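Local coordinates for protein lipase (Streptomyces rimosus, PDB 5MAL) that hydrolyses triacylglycerols and p-nitrophenyl and naphthyl esters, preferring medium-length acyl chains, as a secreted SGNH-superfamily serine esterase working with a catalytic dyad, at residues K107-I112 against I163-D168; Q122-I127 against V136-Y141; A126-A131 against A179-A184; A172-R177 against F183-V188. All blocks are in the same frame, centred on the assembly; numbering follows the deposited sequence.

Contact 1 (K107-I112 against I163-D168); sequences KARAYI and INAAAD
The guanidinium of R109 lies flat over the methyl of A165. The CB of A165 sits 3.5 Å from the guanidinium plane, beneath the centre of the group, while the backbone N of A166 comes to it obliquely. CZ and NH1 of R109 are both 3.6 Å from CB of A165. The aliphatic part of the arginine is already in touch before the charged end begins: CG of R109 is 3.8 Å from CB of A166, and CD continues past the backbone N of the same residue. A bend in the chain at chi3 (68°) then folds the head over A165. Helix 98-130 and helix 159-180, two long helices of this SGNH hydrolase that flank its parallel sheet on the same side, run here almost parallel, their local axes 9.6 Å apart at 7°. Small residues on 163-168 allow this, and the CA atoms of R109 and A166 approach to 5.5 Å. One turn further on, I112 reaches across with CD1, which lies 3.6 Å from the backbone O of A166 and 4.2 Å from its CB. Around the pair, F86 of helix 86-96 touches both I112 and A166 and brings a third helix to the buried side. No hydrogen bond links 107-112 with 163-168, but NE of R109 makes a salt bridge to D169, just beyond the second segment, which helps fix the turn of the guanidinium. With an alanine at R109, D169 would probably be left without this charged mate and the methyl of A165 without its flat cover.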
# COMPACT_ATOMS: atom_id res chain seq x y z
N LYS A 107 -9.68 -16.54 3.24
CA LYS A 107 -9.97 -16.45 1.81
C LYS A 107 -9.00 -15.44 1.20
O LYS A 107 -8.43 -15.68 0.15
CB LYS A 107 -11.43 -16.06 1.58
CG LYS A 107 -11.78 -15.65 0.15
CD LYS A 107 -13.22 -15.16 0.05
CE LYS A 107 -13.49 -14.52 -1.30
NZ LYS A 107 -14.89 -13.98 -1.40
N ALA A 108 -8.80 -14.32 1.88
CA ALA A 108 -7.87 -13.30 1.41
C ALA A 108 -6.46 -13.85 1.34
O ALA A 108 -5.72 -13.59 0.40
CB ALA A 108 -7.93 -12.06 2.31
N ARG A 109 -6.09 -14.63 2.35
CA ARG A 109 -4.73 -15.14 2.42
C ARG A 109 -4.49 -16.20 1.36
O ARG A 109 -3.39 -16.31 0.83
CB ARG A 109 -4.43 -15.71 3.81
CG ARG A 109 -4.30 -14.63 4.87
CD ARG A 109 -3.92 -15.25 6.19
NE ARG A 109 -2.57 -15.77 6.13
CZ ARG A 109 -2.05 -16.60 7.03
NH1 ARG A 109 -2.79 -17.02 8.05
NH2 ARG A 109 -0.80 -17.01 6.89
N ALA A 110 -5.53 -16.97 1.04
CA ALA A 110 -5.42 -17.93 -0.06
C ALA A 110 -5.16 -17.16 -1.35
O ALA A 110 -4.34 -17.58 -2.16
CB ALA A 110 -6.67 -18.77 -0.17
N TYR A 111 -5.84 -16.03 -1.51
CA TYR A 111 -5.67 -15.20 -2.70
C TYR A 111 -4.25 -14.70 -2.80
O TYR A 111 -3.61 -14.83 -3.84
CB TYR A 111 -6.62 -14.01 -2.68
CG TYR A 111 -6.69 -13.33 -4.03
CD1 TYR A 111 -5.68 -12.46 -4.46
CD2 TYR A 111 -7.75 -13.56 -4.89
CE1 TYR A 111 -5.73 -11.85 -5.70
CE2 TYR A 111 -7.82 -12.94 -6.12
CZ TYR A 111 -6.81 -12.10 -6.53
OH TYR A 111 -6.89 -11.50 -7.77
N ILE A 112 -3.79 -14.10 -1.72
CA ILE A 112 -2.43 -13.58 -1.64
C ILE A 112 -1.39 -14.62 -2.00
O ILE A 112 -0.48 -14.35 -2.79
CB ILE A 112 -2.14 -13.07 -0.24
CG1 ILE A 112 -2.99 -11.83 0.05
CG2 ILE A 112 -0.66 -12.80 -0.09
CD1 ILE A 112 -3.14 -11.52 1.53
N ILE A 163 -5.14 -10.86 10.49
CA ILE A 163 -4.89 -9.73 9.60
C ILE A 163 -3.41 -9.44 9.47
O ILE A 163 -2.92 -9.14 8.38
CB ILE A 163 -5.61 -8.48 10.12
CG1 ILE A 163 -7.08 -8.56 9.80
CG2 ILE A 163 -5.09 -7.23 9.48
CD1 ILE A 163 -7.91 -7.99 10.87
N ASN A 164 -2.68 -9.51 10.58
CA ASN A 164 -1.23 -9.37 10.52
C ASN A 164 -0.60 -10.41 9.61
O ASN A 164 0.30 -10.12 8.84
CB ASN A 164 -0.61 -9.49 11.91
CG ASN A 164 -0.66 -8.19 12.69
OD1 ASN A 164 -1.22 -7.21 12.25
ND2 ASN A 164 -0.05 -8.20 13.86
N ALA A 165 -1.08 -11.65 9.73
CA ALA A 165 -0.56 -12.75 8.93
C ALA A 165 -0.80 -12.51 7.45
O ALA A 165 0.06 -12.84 6.63
CB ALA A 165 -1.20 -14.07 9.38
N ALA A 166 -1.97 -11.96 7.12
CA ALA A 166 -2.29 -11.57 5.75
C ALA A 166 -1.28 -10.55 5.26
O ALA A 166 -0.79 -10.65 4.15
CB ALA A 166 -3.70 -11.00 5.67
N ALA A 167 -0.97 -9.56 6.09
CA ALA A 167 0.06 -8.59 5.75
C ALA A 167 1.39 -9.28 5.55
O ALA A 167 2.08 -9.03 4.56
CB ALA A 167 0.18 -7.54 6.84
N ASP A 168 1.76 -10.15 6.49
CA ASP A 168 3.00 -10.89 6.38
C ASP A 168 3.03 -11.66 5.06
O ASP A 168 4.03 -11.63 4.34
CB ASP A 168 3.18 -11.85 7.56
CG ASP A 168 3.55 -11.13 8.84
OD1 ASP A 168 3.78 -9.91 8.79
OD2 ASP A 168 3.62 -11.80 9.90

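Contact 2 (Q122-I127 against V136-Y141); sequences QVYDAI and VVVLGY
I127 and V136 mark the nearest backbone approach of helix segment 122-127 to the strand, with CA atoms 8.4 Å apart, a spacing that leaves all the touching to side chains. Two pairs do the work. I127 and V136 meet methyl to methyl, CG2 of the isoleucine lying 3.7 Å from CG2 of the valine, the two side chains slanting across one another. The isoleucine has CG1 beside its own backbone N (chi1 -69°), which leaves the CG2 branch pointing to the strand. Two residues along the strand, V138 meets the far end of Y124. The two side chains come from opposite directions, and the tyrosine reaches V138 with its phenol end: OH of Y124 is 3.4 Å from CG1 of V138, and CZ of Y124 is 4.0 Å from CG2 of V138. Both valine methyls therefore lie against the end of the phenol, with CG2 oblique to the ring. The ring of Y124 is further held edge-to-face by H181 and F183. In the fold this is one half of a beta-alpha-beta crossover: helix 98-130 is the last helix in the connection from strand 74-78 to its parallel neighbour 135-139, and it packs back on the strand it leads into. V136 and V138 point to this helix layer, while V137 and L139 face helix 219-232 across the sheet. All four touching residues are buried, and no hydrogen bond or charge joins the two segments. Cohesion here must come from van der Waals contact and the exclusion of water, with the fit of methyls and phenol setting how closely the helix lies on the sheet.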
# COMPACT_ATOMS: atom_id res chain seq x y z
N GLN A 122 2.06 -9.46 -13.88
CA GLN A 122 1.41 -8.71 -14.94
C GLN A 122 1.81 -7.25 -14.90
O GLN A 122 2.19 -6.67 -15.92
CB GLN A 122 -0.11 -8.83 -14.84
CG GLN A 122 -0.65 -10.15 -15.34
CD GLN A 122 -2.15 -10.17 -15.35
OE1 GLN A 122 -2.80 -9.99 -14.31
NE2 GLN A 122 -2.73 -10.35 -16.53
N VAL A 123 1.73 -6.67 -13.71
CA VAL A 123 2.09 -5.27 -13.56
C VAL A 123 3.59 -5.11 -13.73
O VAL A 123 4.05 -4.20 -14.42
CB VAL A 123 1.66 -4.73 -12.19
CG1 VAL A 123 2.15 -3.29 -12.02
CG2 VAL A 123 0.15 -4.80 -12.04
N TYR A 124 4.36 -5.99 -13.09
CA TYR A 124 5.81 -5.77 -13.05
C TYR A 124 6.40 -5.98 -14.45
O TYR A 124 7.36 -5.30 -14.82
CB TYR A 124 6.49 -6.70 -12.04
CG TYR A 124 6.09 -6.50 -10.59
CD1 TYR A 124 5.24 -5.47 -10.19
CD2 TYR A 124 6.58 -7.36 -9.62
CE1 TYR A 124 4.88 -5.32 -8.84
CE2 TYR A 124 6.23 -7.23 -8.30
CZ TYR A 124 5.40 -6.22 -7.91
OH TYR A 124 5.09 -6.14 -6.58
N ASP A 125 5.83 -6.91 -15.21
CA ASP A 125 6.24 -7.10 -16.60
C ASP A 125 6.04 -5.83 -17.41
O ASP A 125 6.85 -5.47 -18.27
CB ASP A 125 5.45 -8.23 -17.27
CG ASP A 125 5.92 -9.60 -16.88
OD1 ASP A 125 7.02 -9.74 -16.32
OD2 ASP A 125 5.16 -10.55 -17.15
N ALA A 126 4.92 -5.17 -17.15
CA ALA A 126 4.62 -3.93 -17.86
C ALA A 126 5.67 -2.88 -17.51
O ALA A 126 6.20 -2.20 -18.38
CB ALA A 126 3.24 -3.46 -17.53
N ILE A 127 5.99 -2.78 -16.23
CA ILE A 127 7.03 -1.84 -15.81
C ILE A 127 8.39 -2.21 -16.42
O ILE A 127 9.13 -1.33 -16.89
CB ILE A 127 7.14 -1.80 -14.27
CG1 ILE A 127 5.89 -1.15 -13.70
CG2 ILE A 127 8.37 -1.03 -13.85
CD1 ILE A 127 5.66 -1.42 -12.22
N VAL A 136 12.93 0.94 -9.58
CA VAL A 136 11.58 0.60 -9.19
C VAL A 136 11.53 0.21 -7.74
O VAL A 136 12.30 -0.65 -7.29
CB VAL A 136 11.02 -0.52 -10.07
CG1 VAL A 136 9.59 -0.83 -9.72
CG2 VAL A 136 11.08 -0.11 -11.54
N VAL A 137 10.65 0.86 -6.98
CA VAL A 137 10.52 0.55 -5.57
C VAL A 137 9.12 0.04 -5.31
O VAL A 137 8.14 0.78 -5.43
CB VAL A 137 10.78 1.77 -4.68
CG1 VAL A 137 10.85 1.32 -3.21
CG2 VAL A 137 12.04 2.49 -5.10
N VAL A 138 9.03 -1.23 -4.94
CA VAL A 138 7.75 -1.78 -4.50
C VAL A 138 7.69 -1.65 -2.99
O VAL A 138 8.60 -2.08 -2.29
CB VAL A 138 7.58 -3.24 -4.89
CG1 VAL A 138 6.22 -3.73 -4.43
CG2 VAL A 138 7.74 -3.40 -6.39
N LEU A 139 6.65 -1.02 -2.48
CA LEU A 139 6.53 -0.87 -1.05
C LEU A 139 5.47 -1.84 -0.56
O LEU A 139 4.47 -2.08 -1.24
CB LEU A 139 6.18 0.56 -0.69
CG LEU A 139 7.32 1.56 -0.91
CD1 LEU A 139 7.32 2.15 -2.32
CD2 LEU A 139 7.22 2.67 0.12
N GLY A 140 5.71 -2.42 0.61
CA GLY A 140 4.76 -3.36 1.17
C GLY A 140 3.64 -2.67 1.95
O GLY A 140 3.45 -1.45 1.85
N TYR A 141 2.90 -3.47 2.70
CA TYR A 141 1.86 -2.96 3.59
C TYR A 141 2.32 -3.18 5.01
O TYR A 141 3.12 -4.07 5.28
CB TYR A 141 0.53 -3.67 3.34
CG TYR A 141 0.00 -3.52 1.94
CD1 TYR A 141 -0.83 -2.46 1.61
CD2 TYR A 141 0.34 -4.43 0.95
CE1 TYR A 141 -1.32 -2.31 0.31
CE2 TYR A 141 -0.14 -4.30 -0.35
CZ TYR A 141 -0.97 -3.25 -0.66
OH TYR A 141 -1.46 -3.09 -1.93

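Contact 3 (A126-A131 against A179-A184); sequences AIDSRA and ADHGFA
H181 makes the polar link of this contact, its ring directed at D128. ND1 of H181 donates to OD2 of D128 over 2.6 Å, nearly straight at 166°. The acceptor lies close to the imidazole plane, and the oxygen is approached on its syn side, somewhat out of the carboxylate plane; the two flat groups are turned only 22° apart. NE2 of H181 is bonded to D121, so the ring is fixed between two carboxylates, a setting likely to favour its protonated form. Next, G182 takes the positive phi that closes helix 159-180 in a Schellman motif and turns the chain back. F183 follows, with CB of H181 over one face of its ring, 3.6 Å above the plane. Its CZ lies 3.8 Å from CG2 of I127, and the same CZ is 3.3 Å from OD1 of D128, the carboxylate oxygen that H181 leaves aside; both partners come obliquely. Replacing D128 by a leucine removes the acceptor, and the imidazole of H181 would probably lose its ND1 bond and be less firmly fixed in rotation. The contact thus joins the C-terminal ends of helices 98-130 and 159-180, just where A184 starts the edge strand, bonded by its backbone to V136 and V138.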
# COMPACT_ATOMS: atom_id res chain seq x y z
N ALA A 126 4.92 -5.17 -17.15
CA ALA A 126 4.62 -3.93 -17.86
C ALA A 126 5.67 -2.88 -17.51
O ALA A 126 6.20 -2.20 -18.38
CB ALA A 126 3.24 -3.46 -17.53
N ILE A 127 5.99 -2.78 -16.23
CA ILE A 127 7.03 -1.84 -15.81
C ILE A 127 8.39 -2.21 -16.42
O ILE A 127 9.13 -1.33 -16.89
CB ILE A 127 7.14 -1.80 -14.27
CG1 ILE A 127 5.89 -1.15 -13.70
CG2 ILE A 127 8.37 -1.03 -13.85
CD1 ILE A 127 5.66 -1.42 -12.22
N ASP A 128 8.70 -3.50 -16.43
CA ASP A 128 9.93 -4.00 -17.06
C ASP A 128 10.08 -3.50 -18.48
O ASP A 128 11.15 -3.04 -18.89
CB ASP A 128 9.95 -5.52 -17.09
CG ASP A 128 10.30 -6.15 -15.76
OD1 ASP A 128 10.99 -5.50 -14.95
OD2 ASP A 128 9.90 -7.31 -15.55
N SER A 129 8.99 -3.61 -19.22
CA SER A 129 8.98 -3.30 -20.64
C SER A 129 9.02 -1.81 -20.90
O SER A 129 9.82 -1.33 -21.70
CB SER A 129 7.74 -3.91 -21.30
OG SER A 129 7.62 -3.49 -22.65
N ARG A 130 8.15 -1.07 -20.22
CA ARG A 130 8.01 0.35 -20.51
C ARG A 130 9.11 1.23 -19.95
O ARG A 130 9.49 2.23 -20.56
CB ARG A 130 6.66 0.85 -19.99
CG ARG A 130 5.50 0.06 -20.55
CD ARG A 130 4.23 0.86 -20.54
NE ARG A 130 3.05 0.00 -20.55
CZ ARG A 130 1.80 0.46 -20.59
NH1 ARG A 130 1.57 1.76 -20.63
NH2 ARG A 130 0.80 -0.40 -20.59
N ALA A 131 9.62 0.86 -18.78
CA ALA A 131 10.55 1.72 -18.07
C ALA A 131 11.79 0.94 -17.65
O ALA A 131 12.03 0.75 -16.46
CB ALA A 131 9.86 2.34 -16.87
N ALA A 179 11.76 -8.73 -6.16
CA ALA A 179 13.13 -9.15 -6.37
C ALA A 179 13.26 -9.96 -7.67
O ALA A 179 14.29 -9.91 -8.34
CB ALA A 179 13.62 -9.96 -5.19
N ASP A 180 12.19 -10.67 -8.02
CA ASP A 180 12.20 -11.49 -9.23
C ASP A 180 12.20 -10.67 -10.51
O ASP A 180 12.49 -11.19 -11.59
CB ASP A 180 11.01 -12.43 -9.25
CG ASP A 180 11.35 -13.77 -9.85
OD1 ASP A 180 12.41 -14.31 -9.49
OD2 ASP A 180 10.57 -14.25 -10.68
N HIS A 181 11.88 -9.38 -10.39
CA HIS A 181 12.00 -8.46 -11.51
C HIS A 181 13.12 -7.44 -11.31
O HIS A 181 13.25 -6.48 -12.07
CB HIS A 181 10.68 -7.72 -11.73
CG HIS A 181 9.56 -8.60 -12.15
ND1 HIS A 181 9.02 -8.56 -13.42
CD2 HIS A 181 8.86 -9.54 -11.48
CE1 HIS A 181 8.05 -9.44 -13.51
NE2 HIS A 181 7.92 -10.05 -12.34
N GLY A 182 13.93 -7.67 -10.28
CA GLY A 182 15.04 -6.79 -9.98
C GLY A 182 14.58 -5.47 -9.40
O GLY A 182 15.31 -4.48 -9.44
N PHE A 183 13.36 -5.45 -8.86
CA PHE A 183 12.86 -4.24 -8.19
C PHE A 183 13.26 -4.26 -6.73
O PHE A 183 13.43 -5.33 -6.14
CB PHE A 183 11.34 -4.13 -8.26
CG PHE A 183 10.77 -4.16 -9.65
CD1 PHE A 183 11.54 -3.85 -10.76
CD2 PHE A 183 9.43 -4.46 -9.84
CE1 PHE A 183 10.99 -3.86 -12.03
CE2 PHE A 183 8.87 -4.48 -11.10
CZ PHE A 183 9.66 -4.17 -12.21
N ALA A 184 13.43 -3.07 -6.16
CA ALA A 184 13.62 -2.96 -4.72
C ALA A 184 12.30 -3.20 -4.04
O ALA A 184 11.24 -2.86 -4.59
CB ALA A 184 14.16 -1.60 -4.35

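Contact 4 (A172-R177 against F183-V188); sequences AVTAKR and FAFGDV
A CH-pi contact between A175 and F185 packs helix 159-180 onto strand 184-186, the outermost strand at this side of the parallel sheet. The helix is the connection of a beta-alpha-beta crossover: it runs from strand 135-139 to strand 184-186, and here it lies against the strand that follows it. CB of A175 stands over one face of the F185 ring, 3.8 Å from the centroid and 17° off the normal, displaced toward the CD2 rim, where the gap between CB of A175 and CD2 of F185 is 3.6 Å. With CG of F185 anti to the backbone N (chi1 -179°), the ring is placed beside the helix. The CA atoms of A175 and F185 are 5.5 Å apart, a short spacing that goes with the small side chain of A175. Beside it T174 turns its methyl inward, CG2 lying 3.8 Å from CE1 of F185 and oblique to the ring. The hydroxyl OG1 of T174 is bonded to the backbone O of I170 within the same helix, while N171 also touches F185. With no hydrogen bond between the segments, the join rests on apolar carbon against an aromatic face, and the small alanine is what lets the ring lie so close beneath the helix.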
# COMPACT_ATOMS: atom_id res chain seq x y z
N ALA A 172 5.64 -10.99 1.99
CA ALA A 172 6.52 -12.08 1.54
C ALA A 172 6.34 -12.32 0.06
O ALA A 172 7.31 -12.38 -0.68
CB ALA A 172 6.24 -13.36 2.33
N VAL A 173 5.09 -12.46 -0.39
CA VAL A 173 4.82 -12.69 -1.81
C VAL A 173 5.37 -11.55 -2.65
O VAL A 173 6.00 -11.76 -3.69
CB VAL A 173 3.31 -12.84 -2.07
CG1 VAL A 173 3.02 -12.80 -3.55
CG2 VAL A 173 2.80 -14.15 -1.47
N THR A 174 5.17 -10.34 -2.17
CA THR A 174 5.53 -9.16 -2.94
C THR A 174 7.03 -8.92 -2.94
O THR A 174 7.59 -8.52 -3.97
CB THR A 174 4.81 -7.92 -2.39
OG1 THR A 174 3.40 -8.17 -2.44
CG2 THR A 174 5.10 -6.72 -3.25
N ALA A 175 7.70 -9.16 -1.82
CA ALA A 175 9.14 -8.97 -1.80
C ALA A 175 9.79 -9.93 -2.79
O ALA A 175 10.68 -9.54 -3.54
CB ALA A 175 9.70 -9.18 -0.41
N LYS A 176 9.33 -11.17 -2.82
CA LYS A 176 9.91 -12.13 -3.77
C LYS A 176 9.56 -11.83 -5.23
O LYS A 176 10.42 -11.98 -6.09
CB LYS A 176 9.52 -13.56 -3.39
CG LYS A 176 9.73 -13.82 -1.91
CD LYS A 176 9.83 -15.30 -1.53
CE LYS A 176 8.94 -16.19 -2.39
NZ LYS A 176 8.72 -17.49 -1.69
N ARG A 177 8.33 -11.38 -5.51
CA ARG A 177 7.99 -10.96 -6.88
C ARG A 177 8.82 -9.75 -7.30
O ARG A 177 9.33 -9.71 -8.41
CB ARG A 177 6.50 -10.59 -7.01
CG ARG A 177 5.50 -11.74 -7.08
CD ARG A 177 5.71 -12.67 -8.27
NE ARG A 177 6.73 -13.66 -7.94
CZ ARG A 177 7.73 -14.00 -8.73
NH1 ARG A 177 7.86 -13.45 -9.94
NH2 ARG A 177 8.60 -14.90 -8.31
N PHE A 183 13.36 -5.45 -8.86
CA PHE A 183 12.86 -4.24 -8.19
C PHE A 183 13.26 -4.26 -6.73
O PHE A 183 13.43 -5.33 -6.14
CB PHE A 183 11.34 -4.13 -8.26
CG PHE A 183 10.77 -4.16 -9.65
CD1 PHE A 183 11.54 -3.85 -10.76
CD2 PHE A 183 9.43 -4.46 -9.84
CE1 PHE A 183 10.99 -3.86 -12.03
CE2 PHE A 183 8.87 -4.48 -11.10
CZ PHE A 183 9.66 -4.17 -12.21
N ALA A 184 13.43 -3.07 -6.16
CA ALA A 184 13.62 -2.96 -4.72
C ALA A 184 12.30 -3.20 -4.04
O ALA A 184 11.24 -2.86 -4.59
CB ALA A 184 14.16 -1.60 -4.35
N PHE A 185 12.35 -3.80 -2.86
CA PHE A 185 11.18 -3.91 -1.99
C PHE A 185 11.42 -3.08 -0.74
O PHE A 185 12.48 -3.17 -0.10
CB PHE A 185 10.90 -5.35 -1.60
CG PHE A 185 9.71 -5.51 -0.72
CD1 PHE A 185 8.43 -5.42 -1.24
CD2 PHE A 185 9.86 -5.70 0.65
CE1 PHE A 185 7.31 -5.55 -0.42
CE2 PHE A 185 8.75 -5.83 1.47
CZ PHE A 185 7.48 -5.76 0.92
N GLY A 186 10.44 -2.27 -0.39
CA GLY A 186 10.51 -1.45 0.80
C GLY A 186 9.57 -2.02 1.84
O GLY A 186 8.34 -1.97 1.69
N ASP A 187 10.15 -2.60 2.88
CA ASP A 187 9.37 -3.18 3.96
C ASP A 187 8.97 -2.08 4.93
O ASP A 187 9.81 -1.54 5.65
CB ASP A 187 10.20 -4.26 4.68
CG ASP A 187 9.46 -4.88 5.85
OD1 ASP A 187 8.27 -4.57 6.06
OD2 ASP A 187 10.09 -5.70 6.55
N VAL A 188 7.69 -1.75 4.98
CA VAL A 188 7.31 -0.61 5.81
C VAL A 188 7.11 -0.99 7.27
O VAL A 188 6.87 -0.13 8.11
CB VAL A 188 6.05 0.10 5.28
CG1 VAL A 188 6.34 0.71 3.91
CG2 VAL A 188 4.85 -0.85 5.23

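In the fold
From the N terminus, the first segment met is 107-112 on helix 98-130; contact 1 closes its loop only at 163-168. Contact 2 is nested inside that loop, joining the C-terminal part of the same helix to strand 135-139. Contact 3 starts from the overlapping end of that helix, sharing A126 and I127, but runs on to 179-184 and so crosses contact 1: both tie helix 98-130 to helix 159-180, with centres about 24 Å apart. Contact 4 makes the short return from helix 159-180 to strand 184-186, sharing F183 and A184 with contact 3. Backbone bonding between strands 135-139 and 184-186 joins contacts 2 and 4 in one sheet.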